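Local coordinates for uncharacterized protein (Burkholderia xenovorans, PDB 5KAK) that is of unknown function but, as a member of the NipSnap family, carries a NIPSNAP domain of the dimeric alpha-beta barrel kind, at residues 84-87 against 88-92; 28-32 against 33-37. All coordinates share one frame; numbering follows the deposited sequence.

Contact 1 of 2, residues 84-87 against 88-92; sequences WQEY and VRKNI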
loop_
_atom_site.group_PDB
_atom_site.type_symbol
_atom_site.label_atom_id
_atom_site.label_comp_id
_atom_site.label_asym_id
_atom_site.label_seq_id
_atom_site.Cartn_x
_atom_site.Cartn_y
_atom_site.Cartn_z
ATOM N N TRP E 84 17.048 28.279 -6.804
ATOM C CA TRP E 84 16.528 26.980 -6.404
ATOM C C TRP E 84 15.454 26.499 -7.373
ATOM O O TRP E 84 15.485 25.348 -7.822
ATOM C CB TRP E 84 15.978 27.058 -4.984
ATOM C CG TRP E 84 15.346 25.773 -4.517
ATOM C CD1 TRP E 84 14.025 25.549 -4.289
ATOM C CD2 TRP E 84 16.018 24.544 -4.235
ATOM N NE1 TRP E 84 13.827 24.251 -3.868
ATOM C CE2 TRP E 84 15.037 23.614 -3.825
ATOM C CE3 TRP E 84 17.356 24.140 -4.278
ATOM C CZ2 TRP E 84 15.352 22.303 -3.464
ATOM C CZ3 TRP E 84 17.669 22.845 -3.917
ATOM C CH2 TRP E 84 16.673 21.936 -3.520
ATOM N N GLN E 85 14.487 27.364 -7.703
ATOM C CA GLN E 85 13.418 26.950 -8.609
ATOM C C GLN E 85 13.987 26.465 -9.936
ATOM O O GLN E 85 13.561 25.428 -10.459
ATOM C CB GLN E 85 12.431 28.098 -8.836
ATOM C CG GLN E 85 11.611 28.482 -7.612
ATOM C CD GLN E 85 10.530 27.461 -7.274
ATOM O OE1 GLN E 85 10.207 26.586 -8.080
ATOM N NE2 GLN E 85 9.960 27.576 -6.078
ATOM N N GLU E 86 14.972 27.186 -10.480
ATOM C CA GLU E 86 15.564 26.775 -11.751
ATOM C C GLU E 86 16.321 25.457 -11.613
ATOM O O GLU E 86 16.209 24.580 -12.476
ATOM C CB GLU E 86 16.484 27.874 -12.287
ATOM C CG GLU E 86 17.325 27.453 -13.482
ATOM C CD GLU E 86 16.489 27.123 -14.708
ATOM O OE1 GLU E 86 15.283 27.469 -14.735
ATOM O OE2 GLU E 86 17.049 26.519 -15.650
ATOM N N TYR E 87 17.090 25.296 -10.531
ATOM C CA TYR E 87 17.828 24.051 -10.330
ATOM C C TYR E 87 16.891 22.850 -10.273
ATOM O O TYR E 87 17.160 21.813 -10.893
ATOM C CB TYR E 87 18.669 24.140 -9.055
ATOM C CG TYR E 87 19.138 22.795 -8.556
ATOM C CD1 TYR E 87 20.267 22.197 -9.079
ATOM C CD2 TYR E 87 18.444 22.117 -7.559
ATOM C CE1 TYR E 87 20.692 20.967 -8.638
ATOM C CE2 TYR E 87 18.861 20.880 -7.114
ATOM C CZ TYR E 87 19.982 20.309 -7.656
ATOM O OH TYR E 87 20.408 19.082 -7.209
ATOM N N VAL E 88 15.785 22.968 -9.542
ATOM C CA VAL E 88 14.838 21.857 -9.438
ATOM C C VAL E 88 14.212 21.558 -10.795
ATOM O O VAL E 88 14.122 20.396 -11.215
ATOM C CB VAL E 88 13.762 22.164 -8.384
ATOM C CG1 VAL E 88 12.631 21.146 -8.467
ATOM C CG2 VAL E 88 14.373 22.155 -6.997
ATOM N N ARG E 89 13.771 22.603 -11.500
ATOM C CA ARG E 89 13.100 22.418 -12.784
ATOM C C ARG E 89 14.023 21.760 -13.804
ATOM O O ARG E 89 13.631 20.818 -14.503
ATOM C CB ARG E 89 12.601 23.773 -13.304
ATOM C CG ARG E 89 12.023 23.734 -14.718
ATOM C CD ARG E 89 12.259 25.049 -15.472
ATOM N NE ARG E 89 13.651 25.218 -15.898
ATOM C CZ ARG E 89 14.193 24.622 -16.961
ATOM N NH1 ARG E 89 15.467 24.832 -17.266
ATOM N NH2 ARG E 89 13.469 23.800 -17.711
ATOM N N LYS E 90 15.262 22.245 -13.895
ATOM C CA LYS E 90 16.188 21.737 -14.901
ATOM C C LYS E 90 16.647 20.319 -14.576
ATOM O O LYS E 90 16.660 19.447 -15.455
ATOM C CB LYS E 90 17.392 22.677 -15.017
ATOM C CG LYS E 90 18.419 22.277 -16.066
ATOM C CD LYS E 90 19.659 23.167 -15.998
ATOM C CE LYS E 90 20.556 22.957 -17.203
ATOM N NZ LYS E 90 20.831 21.514 -17.453
ATOM N N ASN E 91 17.011 20.062 -13.317
ATOM C CA ASN E 91 17.790 18.875 -13.002
ATOM C C ASN E 91 17.065 17.808 -12.206
ATOM O O ASN E 91 17.355 16.631 -12.403
ATOM C CB ASN E 91 19.049 19.262 -12.223
ATOM C CG ASN E 91 19.926 20.206 -13.000
ATOM O OD1 ASN E 91 20.537 19.816 -14.000
ATOM N ND2 ASN E 91 19.991 21.453 -12.560
ATOM N N ILE E 92 16.172 18.175 -11.291
ATOM C CA ILE E 92 15.577 17.210 -10.374
ATOM C C ILE E 92 14.165 16.826 -10.791
ATOM O O ILE E 92 13.793 15.651 -10.720
ATOM C CB ILE E 92 15.600 17.751 -8.929
ATOM C CG1 ILE E 92 17.044 17.979 -8.454
ATOM C CG2 ILE E 92 14.855 16.799 -7.993
ATOM C CD1 ILE E 92 17.965 16.788 -8.626
#

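Contact 2 of 2, residues 28-32 against 33-37; sequences QHFER and EGIAI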
loop_
_atom_site.group_PDB
_atom_site.type_symbol
_atom_site.label_atom_id
_atom_site.label_comp_id
_atom_site.label_asym_id
_atom_site.label_seq_id
_atom_site.Cartn_x
_atom_site.Cartn_y
_atom_site.Cartn_z
ATOM N N GLN E 28 24.380 13.146 -8.068
ATOM C CA GLN E 28 25.323 13.984 -8.794
ATOM C C GLN E 28 24.875 15.436 -8.794
ATOM O O GLN E 28 25.677 16.346 -8.564
ATOM C CB GLN E 28 25.482 13.476 -10.228
ATOM C CG GLN E 28 26.370 12.248 -10.364
ATOM C CD GLN E 28 26.581 11.848 -11.821
ATOM O OE1 GLN E 28 25.794 12.211 -12.700
ATOM N NE2 GLN E 28 27.652 11.096 -12.081
ATOM N N HIS E 29 23.594 15.681 -9.078
ATOM C CA HIS E 29 23.141 17.062 -9.177
ATOM C C HIS E 29 23.266 17.761 -7.835
ATOM O O HIS E 29 23.678 18.926 -7.770
ATOM C CB HIS E 29 21.698 17.119 -9.677
ATOM C CG HIS E 29 21.553 16.834 -11.143
ATOM N ND1 HIS E 29 22.212 17.555 -12.113
ATOM C CD2 HIS E 29 20.810 15.912 -11.798
ATOM C CE1 HIS E 29 21.888 17.085 -13.304
ATOM N NE2 HIS E 29 21.038 16.087 -13.139
ATOM N N PHE E 30 22.947 17.049 -6.745
ATOM C CA PHE E 30 22.977 17.672 -5.431
ATOM C C PHE E 30 24.401 17.891 -4.947
ATOM O O PHE E 30 24.703 18.937 -4.361
ATOM C CB PHE E 30 22.156 16.834 -4.432
ATOM C CG PHE E 30 20.749 17.327 -4.305
ATOM C CD1 PHE E 30 19.762 16.878 -5.160
ATOM C CD2 PHE E 30 20.452 18.342 -3.407
ATOM C CE1 PHE E 30 18.477 17.380 -5.078
ATOM C CE2 PHE E 30 19.185 18.856 -3.325
ATOM C CZ PHE E 30 18.195 18.380 -4.159
ATOM N N GLU E 31 25.293 16.922 -5.157
ATOM C CA GLU E 31 26.660 17.132 -4.693
ATOM C C GLU E 31 27.349 18.217 -5.509
ATOM O O GLU E 31 28.103 19.023 -4.957
ATOM C CB GLU E 31 27.464 15.833 -4.736
ATOM C CG GLU E 31 27.739 15.313 -6.135
ATOM C CD GLU E 31 28.259 13.885 -6.121
ATOM O OE1 GLU E 31 28.357 13.309 -5.015
ATOM O OE2 GLU E 31 28.563 13.345 -7.208
ATOM N N ARG E 32 27.076 18.283 -6.816
ATOM C CA ARG E 32 27.745 19.277 -7.651
ATOM C C ARG E 32 27.148 20.667 -7.506
ATOM O O ARG E 32 27.855 21.657 -7.709
ATOM C CB ARG E 32 27.690 18.875 -9.129
ATOM C CG ARG E 32 28.499 17.650 -9.488
ATOM C CD ARG E 32 28.309 17.312 -10.954
ATOM N NE ARG E 32 28.987 16.080 -11.338
ATOM C CZ ARG E 32 28.835 15.494 -12.519
ATOM N NH1 ARG E 32 28.024 16.034 -13.419
ATOM N NH2 ARG E 32 29.483 14.372 -12.799
ATOM N N GLU E 33 25.868 20.777 -7.178
ATOM C CA GLU E 33 25.201 22.063 -7.322
ATOM C C GLU E 33 24.110 22.290 -6.279
ATOM O O GLU E 33 24.078 23.338 -5.629
ATOM C CB GLU E 33 24.624 22.184 -8.739
ATOM C CG GLU E 33 23.812 23.441 -8.985
ATOM C CD GLU E 33 23.317 23.565 -10.418
ATOM O OE1 GLU E 33 23.461 22.597 -11.204
ATOM O OE2 GLU E 33 22.774 24.635 -10.763
ATOM N N GLY E 34 23.214 21.317 -6.098
ATOM C CA GLY E 34 21.988 21.588 -5.362
ATOM C C GLY E 34 22.155 21.773 -3.867
ATOM O O GLY E 34 21.423 22.556 -3.255
ATOM N N ILE E 35 23.086 21.053 -3.245
ATOM C CA ILE E 35 23.163 21.142 -1.791
ATOM C C ILE E 35 23.789 22.467 -1.376
ATOM O O ILE E 35 23.459 23.003 -0.308
ATOM C CB ILE E 35 23.907 19.924 -1.202
ATOM C CG1 ILE E 35 23.525 19.719 0.267
ATOM C CG2 ILE E 35 25.421 20.070 -1.354
ATOM C CD1 ILE E 35 22.046 19.367 0.482
ATOM N N ALA E 36 24.658 23.036 -2.218
ATOM C CA ALA E 36 25.221 24.351 -1.934
ATOM C C ALA E 36 24.137 25.414 -1.902
ATOM O O ALA E 36 24.293 26.441 -1.234
ATOM C CB ALA E 36 26.276 24.713 -2.979
ATOM N N ILE E 37 23.048 25.197 -2.636
ATOM C CA ILE E 37 21.905 26.098 -2.565
ATOM C C ILE E 37 21.082 25.815 -1.317
ATOM O O ILE E 37 20.754 26.725 -0.548
ATOM C CB ILE E 37 21.030 25.965 -3.823
ATOM C CG1 ILE E 37 21.830 26.217 -5.089
ATOM C CG2 ILE E 37 19.852 26.918 -3.756
ATOM C CD1 ILE E 37 21.058 25.869 -6.338
HETATM O O HOH W 1 24.060 19.707 -11.445
HETATM O O HOH W 2 26.673 21.668 -4.187
#

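Contact 1 of 2, residues 84-87 against 88-92
Glu86 and Arg89 both send CG away from their own backbone nitrogen; the glutamate (chi1 170°) then folds over at chi2 (64°) and Arg89 bends at chi2 and chi3, so that carboxylate and guanidinium run alongside each other, both side chains pointing the same way. The result is an i to i+3 salt bridge on the exposed side of helix 82-92, which packs on helix 23-42 in this alpha-beta domain of the dimeric alpha-beta barrel clan. Arg89 grips side-on: NE reaches Glu86 OE1 at 3.0 Å, coming from above the carboxylate plane, while NH1 meets Glu86 OE2 at 2.8 Å on the syn side, though tilted out of the carboxylate plane, in a nearly straight bond. With the two planes 33° apart, the pairing is twisted rather than flat, yet two bonds to two oxygens still restrict how the guanidinium can turn.

Further round the helix the i to i+4 pair Trp84-Val88 is apolar. Val88 CG2 sits over one face of the Trp84 indole as a CH-pi contact, 3.9 Å from the centroid of the six-membered ring; Val88 also packs on Asn21 of the second subunit. Tyr87 is buried against helix 23-42, where its ring meets Phe30 edge-to-face. Within its own helix, the far part of that ring is flanked by Ile92, five residues on, where the helix has a wider pi-type turn; Ile92 CG1 lies 3.7 Å from Tyr87 CE2 and Ile92 CD1 3.6 Å from Tyr87 OH. Asn91 crosses Tyr87 at about a right angle, and both of its nitrogens turn to a single acceptor: the backbone N gives the ordinary helical bond to Tyr87 O at 3.0 Å, and Asn91 ND2 adds a weak second one to Tyr87 O at 3.3 Å.

Contact 2 of 2, residues 28-32 against 33-37
Ile35 leans on the carbonyl of Phe30, five residues back. Its CB is 3.4 Å from Phe30 O, and CG2, set between the backbone N and the carbonyl carbon of Ile35, comes to 3.3 Å from Phe30 O. CG1 points away from the backbone N (chi1 -158°) and carries CD1 toward the Phe30 ring, a loose 4.3 Å from Phe30 CD2; Phe109 of the third subunit packs on both side chains. The same Phe30 O accepts a hydrogen bond from Ile35 N at 2.9 Å, in the carbonyl plane on a lone pair.

One residue earlier, His29 O receives Gly34 N at 3.0 Å and, weakly, Glu33 N. The backbone at Glu33 departs from helical values (phi -148°), consistent with an inserted residue there, and Gly34, with no side chain, lets Phe30 lie close. A water joins His29 ND1 to Glu33 OE1, while His29 NE2 is held by Glu25. A second water donates to Glu31 O and accepts from Ala36 N, spanning the opened backbone. The axes of the short segments 28-32 and 33-37 are 52° apart, and two successive i+5 to i bonds mark a pi-bulge within helix 23-42.

In the fold
From the N terminus the chain runs through strand 10-18 into helix 23-42, where contact 2 forms, then through strands 45-51 and 58-65 and helix 68-80 to helix 82-92, which holds contact 1, before strand 96-106 completes the antiparallel sheet. Each contact lies within one helix, between adjoining segments, so neither closes a long loop; they follow in series and neither nest nor cross. They meet in space, centres about 11 Å apart: the ring carbon Tyr87 CZ rests 3.3 Å from Gly34 CA, and Asn91 packs on His29. The irregular turn of one helix thus faces Tyr87 and Asn91 of the other helix.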